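PDB 3TQT: D-alanine--D-alanine ligase, which catalyses the ATP-dependent joining of two D-alanine molecules into D-alanyl-D-alanine, a building block of bacterial peptidoglycan. Local coordinates for residues T269-D274 with Y329-E334; E277-Q282 with P308-L313. All blocks are in the same frame, centred on the assembly; numbering follows the deposited sequence.

Contact 1: T269-D274 with Y329-E334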
ATOM      1  N   THR A 269     -23.339  14.285 -15.328  1.00 37.42           N
ATOM      2  CA  THR A 269     -21.983  14.833 -15.278  1.00 36.56           C
ATOM      3  C   THR A 269     -21.787  15.871 -16.365  1.00 34.30           C
ATOM      4  O   THR A 269     -22.454  15.835 -17.398  1.00 34.83           O
ATOM      5  CB  THR A 269     -20.911  13.749 -15.469  1.00 41.13           C
ATOM      6  OG1 THR A 269     -21.101  13.108 -16.736  1.00 38.27           O
ATOM      7  CG2 THR A 269     -20.973  12.718 -14.353  1.00 43.06           C
ATOM      8  N   THR A 270     -20.857  16.791 -16.147  1.00 30.06           N
ATOM      9  CA  THR A 270     -20.572  17.797 -17.154  1.00 28.65           C
ATOM     10  C   THR A 270     -19.182  18.344 -16.927  1.00 32.20           C
ATOM     11  O   THR A 270     -18.711  18.422 -15.797  1.00 28.52           O
ATOM     12  CB  THR A 270     -21.579  18.960 -17.115  1.00 31.26           C
ATOM     13  OG1 THR A 270     -21.259  19.898 -18.145  1.00 32.70           O
ATOM     14  CG2 THR A 270     -21.535  19.674 -15.764  1.00 32.64           C
ATOM     15  N   THR A 271     -18.528  18.717 -18.015  1.00 34.10           N
ATOM     16  CA  THR A 271     -17.195  19.281 -17.922  1.00 35.50           C
ATOM     17  C   THR A 271     -17.308  20.804 -17.929  1.00 43.01           C
ATOM     18  O   THR A 271     -16.314  21.515 -17.800  1.00 41.73           O
ATOM     19  CB  THR A 271     -16.330  18.787 -19.081  1.00 33.60           C
ATOM     20  OG1 THR A 271     -17.013  19.026 -20.317  1.00 38.71           O
ATOM     21  CG2 THR A 271     -16.077  17.288 -18.929  1.00 31.20           C
ATOM     22  N   SER A 272     -18.537  21.293 -18.085  1.00 42.90           N
ATOM     23  CA  SER A 272     -18.808  22.727 -18.033  1.00 46.76           C
ATOM     24  C   SER A 272     -19.494  23.087 -16.733  1.00 41.37           C
ATOM     25  O   SER A 272     -20.663  22.790 -16.534  1.00 45.37           O
ATOM     26  CB  SER A 272     -19.675  23.173 -19.214  1.00 58.44           C
ATOM     27  OG  SER A 272     -18.899  23.322 -20.393  1.00 69.25           O
ATOM     28  N   VAL A 273     -18.751  23.717 -15.838  1.00 42.45           N
ATOM     29  CA  VAL A 273     -19.307  24.189 -14.586  1.00 47.24           C
ATOM     30  C   VAL A 273     -19.012  25.675 -14.574  1.00 53.58           C
ATOM     31  O   VAL A 273     -17.986  26.093 -15.106  1.00 63.83           O
ATOM     32  CB  VAL A 273     -18.619  23.506 -13.395  1.00 53.06           C
ATOM     33  CG1 VAL A 273     -18.412  22.031 -13.690  1.00 54.11           C
ATOM     34  CG2 VAL A 273     -17.278  24.141 -13.132  1.00 53.74           C
ATOM     35  N   ASP A 274     -19.896  26.486 -14.007  1.00 56.52           N
ATOM     36  CA  ASP A 274     -19.647  27.929 -14.028  1.00 67.34           C
ATOM     37  C   ASP A 274     -19.097  28.468 -12.704  1.00 58.99           C
ATOM     38  O   ASP A 274     -19.759  29.215 -11.980  1.00 66.41           O
ATOM     39  CB  ASP A 274     -20.853  28.727 -14.557  1.00 79.71           C
ATOM     40  CG  ASP A 274     -21.911  28.983 -13.502  1.00 94.47           C
ATOM     41  OD1 ASP A 274     -22.060  28.152 -12.579  1.00100.60           O
ATOM     42  OD2 ASP A 274     -22.598  30.024 -13.606  1.00 95.67           O
ATOM     43  N   TYR A 329     -12.889  11.317 -15.770  1.00 21.19           N
ATOM     44  CA  TYR A 329     -11.449  11.519 -15.894  1.00 22.92           C
ATOM     45  C   TYR A 329     -11.018  11.810 -17.348  1.00 24.85           C
ATOM     46  O   TYR A 329     -10.468  12.865 -17.625  1.00 22.14           O
ATOM     47  CB  TYR A 329     -10.631  10.380 -15.275  1.00 16.98           C
ATOM     48  CG  TYR A 329      -9.159  10.732 -15.257  1.00 17.38           C
ATOM     49  CD1 TYR A 329      -8.594  11.398 -14.171  1.00 20.20           C
ATOM     50  CD2 TYR A 329      -8.354  10.453 -16.347  1.00 16.39           C
ATOM     51  CE1 TYR A 329      -7.251  11.753 -14.167  1.00 24.56           C
ATOM     52  CE2 TYR A 329      -7.017  10.800 -16.350  1.00 23.84           C
ATOM     53  CZ  TYR A 329      -6.471  11.446 -15.267  1.00 21.70           C
ATOM     54  OH  TYR A 329      -5.139  11.796 -15.291  1.00 21.98           O
ATOM     55  N   PRO A 330     -11.280  10.885 -18.281  1.00 22.27           N
ATOM     56  CA  PRO A 330     -10.932  11.240 -19.659  1.00 29.78           C
ATOM     57  C   PRO A 330     -11.733  12.424 -20.206  1.00 25.79           C
ATOM     58  O   PRO A 330     -11.144  13.208 -20.941  1.00 29.78           O
ATOM     59  CB  PRO A 330     -11.249   9.968 -20.450  1.00 29.24           C
ATOM     60  CG  PRO A 330     -12.170   9.171 -19.573  1.00 21.21           C
ATOM     61  CD  PRO A 330     -11.733   9.490 -18.171  1.00 27.04           C
ATOM     62  N   LYS A 331     -13.021  12.548 -19.873  1.00 24.41           N
ATOM     63  CA  LYS A 331     -13.821  13.658 -20.393  1.00 26.60           C
ATOM     64  C   LYS A 331     -13.275  15.019 -19.957  1.00 27.03           C
ATOM     65  O   LYS A 331     -13.226  15.952 -20.744  1.00 23.51           O
ATOM     66  CB  LYS A 331     -15.285  13.538 -19.976  1.00 35.06           C
ATOM     67  CG  LYS A 331     -16.099  12.589 -20.818  1.00 52.17           C
ATOM     68  CD  LYS A 331     -17.552  12.572 -20.343  1.00 65.36           C
ATOM     69  CE  LYS A 331     -18.128  13.982 -20.255  1.00 74.92           C
ATOM     70  NZ  LYS A 331     -19.542  13.999 -19.776  1.00 79.34           N
ATOM     71  N   MET A 332     -12.876  15.139 -18.698  1.00 25.92           N
ATOM     72  CA  MET A 332     -12.292  16.389 -18.228  1.00 25.51           C
ATOM     73  C   MET A 332     -11.015  16.737 -18.994  1.00 25.09           C
ATOM     74  O   MET A 332     -10.820  17.889 -19.404  1.00 25.93           O
ATOM     75  CB  MET A 332     -12.021  16.335 -16.726  1.00 20.17           C
ATOM     76  CG  MET A 332     -13.286  16.518 -15.905  1.00 24.48           C
ATOM     77  SD  MET A 332     -12.945  16.659 -14.152  1.00 26.35           S
ATOM     78  CE  MET A 332     -12.564  14.962 -13.722  1.00 28.25           C
ATOM     79  N   TRP A 333     -10.140  15.751 -19.191  1.00 26.13           N
ATOM     80  CA  TRP A 333      -8.944  16.016 -19.993  1.00 28.18           C
ATOM     81  C   TRP A 333      -9.291  16.427 -21.420  1.00 29.76           C
ATOM     82  O   TRP A 333      -8.719  17.383 -21.943  1.00 30.28           O
ATOM     83  CB  TRP A 333      -7.941  14.854 -19.971  1.00 21.04           C
ATOM     84  CG  TRP A 333      -7.060  14.927 -18.766  1.00 24.33           C
ATOM     85  CD1 TRP A 333      -6.898  13.975 -17.801  1.00 25.71           C
ATOM     86  CD2 TRP A 333      -6.262  16.047 -18.363  1.00 28.56           C
ATOM     87  NE1 TRP A 333      -6.034  14.425 -16.838  1.00 23.70           N
ATOM     88  CE2 TRP A 333      -5.629  15.692 -17.156  1.00 25.58           C
ATOM     89  CE3 TRP A 333      -6.016  17.312 -18.911  1.00 29.26           C
ATOM     90  CZ2 TRP A 333      -4.764  16.557 -16.487  1.00 27.87           C
ATOM     91  CZ3 TRP A 333      -5.156  18.167 -18.247  1.00 27.59           C
ATOM     92  CH2 TRP A 333      -4.537  17.784 -17.050  1.00 25.26           C
ATOM     93  N   GLU A 334     -10.222  15.719 -22.047  1.00 27.08           N
ATOM     94  CA  GLU A 334     -10.622  16.079 -23.410  1.00 26.84           C
ATOM     95  C   GLU A 334     -11.088  17.523 -23.437  1.00 29.77           C
ATOM     96  O   GLU A 334     -10.782  18.273 -24.362  1.00 34.53           O
ATOM     97  CB  GLU A 334     -11.737  15.170 -23.924  1.00 29.87           C
ATOM     98  CG  GLU A 334     -11.385  13.705 -23.983  1.00 48.24           C
ATOM     99  CD  GLU A 334     -12.423  12.898 -24.736  1.00 66.14           C
ATOM    100  OE1 GLU A 334     -13.228  13.507 -25.475  1.00 68.21           O
ATOM    101  OE2 GLU A 334     -12.433  11.657 -24.585  1.00 73.44           O
TER
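Lys331, on helix 328-335, reaches to the end of strand 268-270, an edge strand of the five-stranded antiparallel sheet in the ATP-grasp domain, and to the turn after it, meeting Thr269 and Thr271. Its chain is straight except for a bend at chi3 (52°), which carries the ammonium group to the hydroxyl of Thr269; NZ lies 3.5 Å from Thr269 OG1, a loose polar approach. Further back, the aliphatic part of the lysine borders Thr271, with Lys331 CB 4.0 Å and CE 4.1 Å from Thr271 CG2. That methyl also rests on the helix backbone, 3.6 Å from Lys331 O. Met332 completes the seat: its CG stands 4.2 Å from Thr271 CG2, while the rest of the side chain leads off toward Ser243 and Arg301 on the inner strands 241-249 and 298-306. Thr271 turns CG2 to the helix, its hydroxyl lying between its own backbone N and carbonyl carbon (chi1 52°). The chain leaves the strand through an ST turn, in which Ser272 N donates to Thr270 OG1 at 3.1 Å and 158°. Thr270 is also backbone-bonded to Glu247, so the turn is tied to the neighbouring strand 241-249. With no hydrogen bond across the segments, the contact depends on the fit of methyl and aliphatic carbons, and no bond to the strand segment fixes the lysine amine.

Contact 2: E277-Q282 with P308-L313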
ATOM      1  N   GLU A 277     -13.179  32.428 -11.528  1.00 50.04           N
ATOM      2  CA  GLU A 277     -11.774  32.241 -11.853  1.00 55.49           C
ATOM      3  C   GLU A 277     -11.034  31.783 -10.603  1.00 51.36           C
ATOM      4  O   GLU A 277     -10.211  30.869 -10.655  1.00 53.51           O
ATOM      5  CB  GLU A 277     -11.174  33.547 -12.378  1.00 62.28           C
ATOM      6  CG  GLU A 277     -10.416  33.409 -13.691  1.00 72.15           C
ATOM      7  CD  GLU A 277     -10.603  34.615 -14.603  1.00 77.51           C
ATOM      8  OE1 GLU A 277     -11.418  35.503 -14.269  1.00 79.00           O
ATOM      9  OE2 GLU A 277      -9.939  34.671 -15.660  1.00 76.03           O
ATOM     10  N   SER A 278     -11.351  32.418  -9.477  1.00 46.42           N
ATOM     11  CA  SER A 278     -10.733  32.081  -8.198  1.00 46.98           C
ATOM     12  C   SER A 278     -10.973  30.632  -7.772  1.00 40.97           C
ATOM     13  O   SER A 278     -10.039  29.924  -7.393  1.00 36.05           O
ATOM     14  CB  SER A 278     -11.234  33.014  -7.095  1.00 48.80           C
ATOM     15  OG  SER A 278     -10.838  32.528  -5.822  1.00 52.96           O
ATOM     16  N   VAL A 279     -12.228  30.202  -7.806  1.00 37.93           N
ATOM     17  CA  VAL A 279     -12.562  28.861  -7.355  1.00 36.94           C
ATOM     18  C   VAL A 279     -11.948  27.823  -8.282  1.00 35.45           C
ATOM     19  O   VAL A 279     -11.383  26.833  -7.822  1.00 33.39           O
ATOM     20  CB  VAL A 279     -14.083  28.663  -7.211  1.00 35.51           C
ATOM     21  CG1 VAL A 279     -14.416  27.196  -7.018  1.00 31.55           C
ATOM     22  CG2 VAL A 279     -14.595  29.476  -6.037  1.00 42.41           C
ATOM     23  N   THR A 280     -12.039  28.059  -9.589  1.00 34.90           N
ATOM     24  CA  THR A 280     -11.421  27.167 -10.564  1.00 31.36           C
ATOM     25  C   THR A 280      -9.947  26.977 -10.244  1.00 36.02           C
ATOM     26  O   THR A 280      -9.452  25.850 -10.187  1.00 36.74           O
ATOM     27  CB  THR A 280     -11.538  27.718 -11.992  1.00 35.04           C
ATOM     28  OG1 THR A 280     -12.917  27.785 -12.371  1.00 39.53           O
ATOM     29  CG2 THR A 280     -10.801  26.817 -12.968  1.00 39.97           C
ATOM     30  N   LYS A 281      -9.250  28.091 -10.039  1.00 32.53           N
ATOM     31  CA  LYS A 281      -7.829  28.060  -9.723  1.00 37.24           C
ATOM     32  C   LYS A 281      -7.547  27.285  -8.441  1.00 35.94           C
ATOM     33  O   LYS A 281      -6.557  26.564  -8.355  1.00 31.29           O
ATOM     34  CB  LYS A 281      -7.270  29.481  -9.603  1.00 43.49           C
ATOM     35  CG  LYS A 281      -7.236  30.256 -10.915  1.00 59.52           C
ATOM     36  CD  LYS A 281      -6.427  29.527 -11.979  1.00 65.09           C
ATOM     37  CE  LYS A 281      -6.298  30.368 -13.245  1.00 70.87           C
ATOM     38  NZ  LYS A 281      -5.432  29.716 -14.275  1.00 71.48           N
ATOM     39  N   GLN A 282      -8.411  27.441  -7.444  1.00 31.25           N
ATOM     40  CA  GLN A 282      -8.217  26.749  -6.173  1.00 29.28           C
ATOM     41  C   GLN A 282      -8.379  25.253  -6.366  1.00 27.26           C
ATOM     42  O   GLN A 282      -7.542  24.463  -5.934  1.00 30.30           O
ATOM     43  CB  GLN A 282      -9.217  27.227  -5.133  1.00 36.85           C
ATOM     44  CG  GLN A 282      -8.890  28.550  -4.505  1.00 43.42           C
ATOM     45  CD  GLN A 282      -9.948  28.943  -3.501  1.00 41.92           C
ATOM     46  OE1 GLN A 282     -10.139  28.271  -2.486  1.00 40.39           O
ATOM     47  NE2 GLN A 282     -10.667  30.020  -3.793  1.00 43.42           N
ATOM     48  N   PRO A 308     -21.596  26.543  -0.717  1.00 34.35           N
ATOM     49  CA  PRO A 308     -22.240  27.757  -1.224  1.00 34.72           C
ATOM     50  C   PRO A 308     -21.384  28.994  -0.959  1.00 37.53           C
ATOM     51  O   PRO A 308     -21.372  29.908  -1.781  1.00 47.36           O
ATOM     52  CB  PRO A 308     -23.538  27.805  -0.433  1.00 29.89           C
ATOM     53  CG  PRO A 308     -23.847  26.367  -0.166  1.00 39.06           C
ATOM     54  CD  PRO A 308     -22.508  25.732   0.108  1.00 30.53           C
ATOM     55  N   ASN A 309     -20.657  29.011   0.152  1.00 33.23           N
ATOM     56  CA  ASN A 309     -19.733  30.105   0.423  1.00 38.65           C
ATOM     57  C   ASN A 309     -18.425  29.963  -0.351  1.00 38.79           C
ATOM     58  O   ASN A 309     -17.438  30.633  -0.053  1.00 36.51           O
ATOM     59  CB  ASN A 309     -19.439  30.204   1.919  1.00 49.52           C
ATOM     60  CG  ASN A 309     -18.968  31.586   2.325  1.00 61.84           C
ATOM     61  OD1 ASN A 309     -19.284  32.581   1.668  1.00 57.80           O
ATOM     62  ND2 ASN A 309     -18.208  31.656   3.410  1.00 69.72           N
ATOM     63  N   ASN A 310     -18.422  29.083  -1.346  1.00 31.82           N
ATOM     64  CA  ASN A 310     -17.236  28.845  -2.170  1.00 30.84           C
ATOM     65  C   ASN A 310     -16.014  28.280  -1.440  1.00 31.49           C
ATOM     66  O   ASN A 310     -14.883  28.516  -1.847  1.00 34.73           O
ATOM     67  CB  ASN A 310     -16.854  30.112  -2.927  1.00 36.95           C
ATOM     68  CG  ASN A 310     -17.853  30.452  -3.993  1.00 44.35           C
ATOM     69  OD1 ASN A 310     -18.243  29.593  -4.783  1.00 53.03           O
ATOM     70  ND2 ASN A 310     -18.297  31.697  -4.012  1.00 41.71           N
ATOM     71  N   LYS A 311     -16.233  27.529  -0.372  1.00 30.55           N
ATOM     72  CA  LYS A 311     -15.106  26.861   0.258  1.00 27.84           C
ATOM     73  C   LYS A 311     -14.840  25.554  -0.480  1.00 23.40           C
ATOM     74  O   LYS A 311     -15.748  24.744  -0.678  1.00 27.23           O
ATOM     75  CB  LYS A 311     -15.374  26.615   1.738  1.00 30.25           C
ATOM     76  CG  LYS A 311     -14.278  25.846   2.456  1.00 37.33           C
ATOM     77  CD  LYS A 311     -12.987  26.645   2.604  1.00 50.04           C
ATOM     78  CE  LYS A 311     -11.896  25.808   3.298  1.00 47.39           C
ATOM     79  NZ  LYS A 311     -10.555  26.486   3.329  1.00 41.03           N
ATOM     80  N   VAL A 312     -13.591  25.359  -0.882  1.00 27.37           N
ATOM     81  CA  VAL A 312     -13.201  24.177  -1.638  1.00 23.93           C
ATOM     82  C   VAL A 312     -12.644  23.105  -0.706  1.00 22.28           C
ATOM     83  O   VAL A 312     -11.657  23.326  -0.005  1.00 24.97           O
ATOM     84  CB  VAL A 312     -12.180  24.550  -2.721  1.00 20.92           C
ATOM     85  CG1 VAL A 312     -11.820  23.328  -3.573  1.00 26.99           C
ATOM     86  CG2 VAL A 312     -12.739  25.666  -3.591  1.00 25.49           C
ATOM     87  N   LEU A 313     -13.290  21.946  -0.717  1.00 26.22           N
ATOM     88  CA  LEU A 313     -12.998  20.872   0.219  1.00 22.07           C
ATOM     89  C   LEU A 313     -12.765  19.568  -0.518  1.00 21.69           C
ATOM     90  O   LEU A 313     -13.615  19.123  -1.298  1.00 23.97           O
ATOM     91  CB  LEU A 313     -14.169  20.677   1.176  1.00 23.12           C
ATOM     92  CG  LEU A 313     -14.568  21.895   2.001  1.00 23.48           C
ATOM     93  CD1 LEU A 313     -15.837  21.591   2.816  1.00 26.75           C
ATOM     94  CD2 LEU A 313     -13.400  22.313   2.902  1.00 29.06           C
TER
HETATM   95  O   HOH W   1     -11.630  27.589  -0.477  1.00 32.96           O
HETATM   96  O   HOH W   2     -13.250  30.511  -2.450  1.00 42.99           O
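In the ATP-grasp domain, the first turns of helix 277-293 pack against the start of strand 312-318, an outermost strand of the five-stranded antiparallel sheet, and the turn leading into it. Val279 and Val312 form the buried apolar part, crossing at a slant with Val279 CG1 4.1 Å from Val312 CG2. The other methyl of Val279, CG2, meets the side chain of Asn310, the two crossing roughly at right angles, and lies 3.9 Å from both Asn310 CB and OD1. One turn further along the helix, Gln282 reaches the second segment through two waters. Its chain runs straight out from CG (chi2 179°), carrying the amide past Val312, whose CG2 is 3.8 Å from Gln282 OE1. A water donates to Gln282 OE1 at 2.6 Å and accepts from Val312 N at 3.0 Å. A second accepts from Gln282 NE2 and donates to Asn310 O at 2.6 Å. The same NE2 donates to Ser278 OG, which lies nearly in the amide plane, 6° out of it, at an angle of 146°. Bonds from both ends of the amide therefore fix its rotation, and two backbone groups, the carbonyl of Asn310 in the turn and the N-H of Val312 at the start of the strand, are satisfied through solvent. Val312 also touches Ile283 and Ile286, further along the same helix. A helix packed on an antiparallel sheet through valine and isoleucine side chains is consistent with the alpha+beta architecture of the ATP-grasp fold.

Both contacts fasten a helix to an outermost strand, and the turn adjoining it, of one five-stranded antiparallel sheet: contact 1 at strand 268-270, contact 2 at strand 312-318. The chain passes from that first strand into helix 277-293, and from the second on toward helix 328-335, so each strand packs against the helix that follows the other. Both are partly buried, their centres about 17 Å apart. Contact 1 sets a threonine methyl on helix backbone beside buried Met332, near the predicted ATP-binding Glu231 and magnesium-binding Asp303; contact 2, further from the chain centre, joins a buried valine pair to water bridges and the exposed Asn310. Neither has a direct hydrogen bond between its segments.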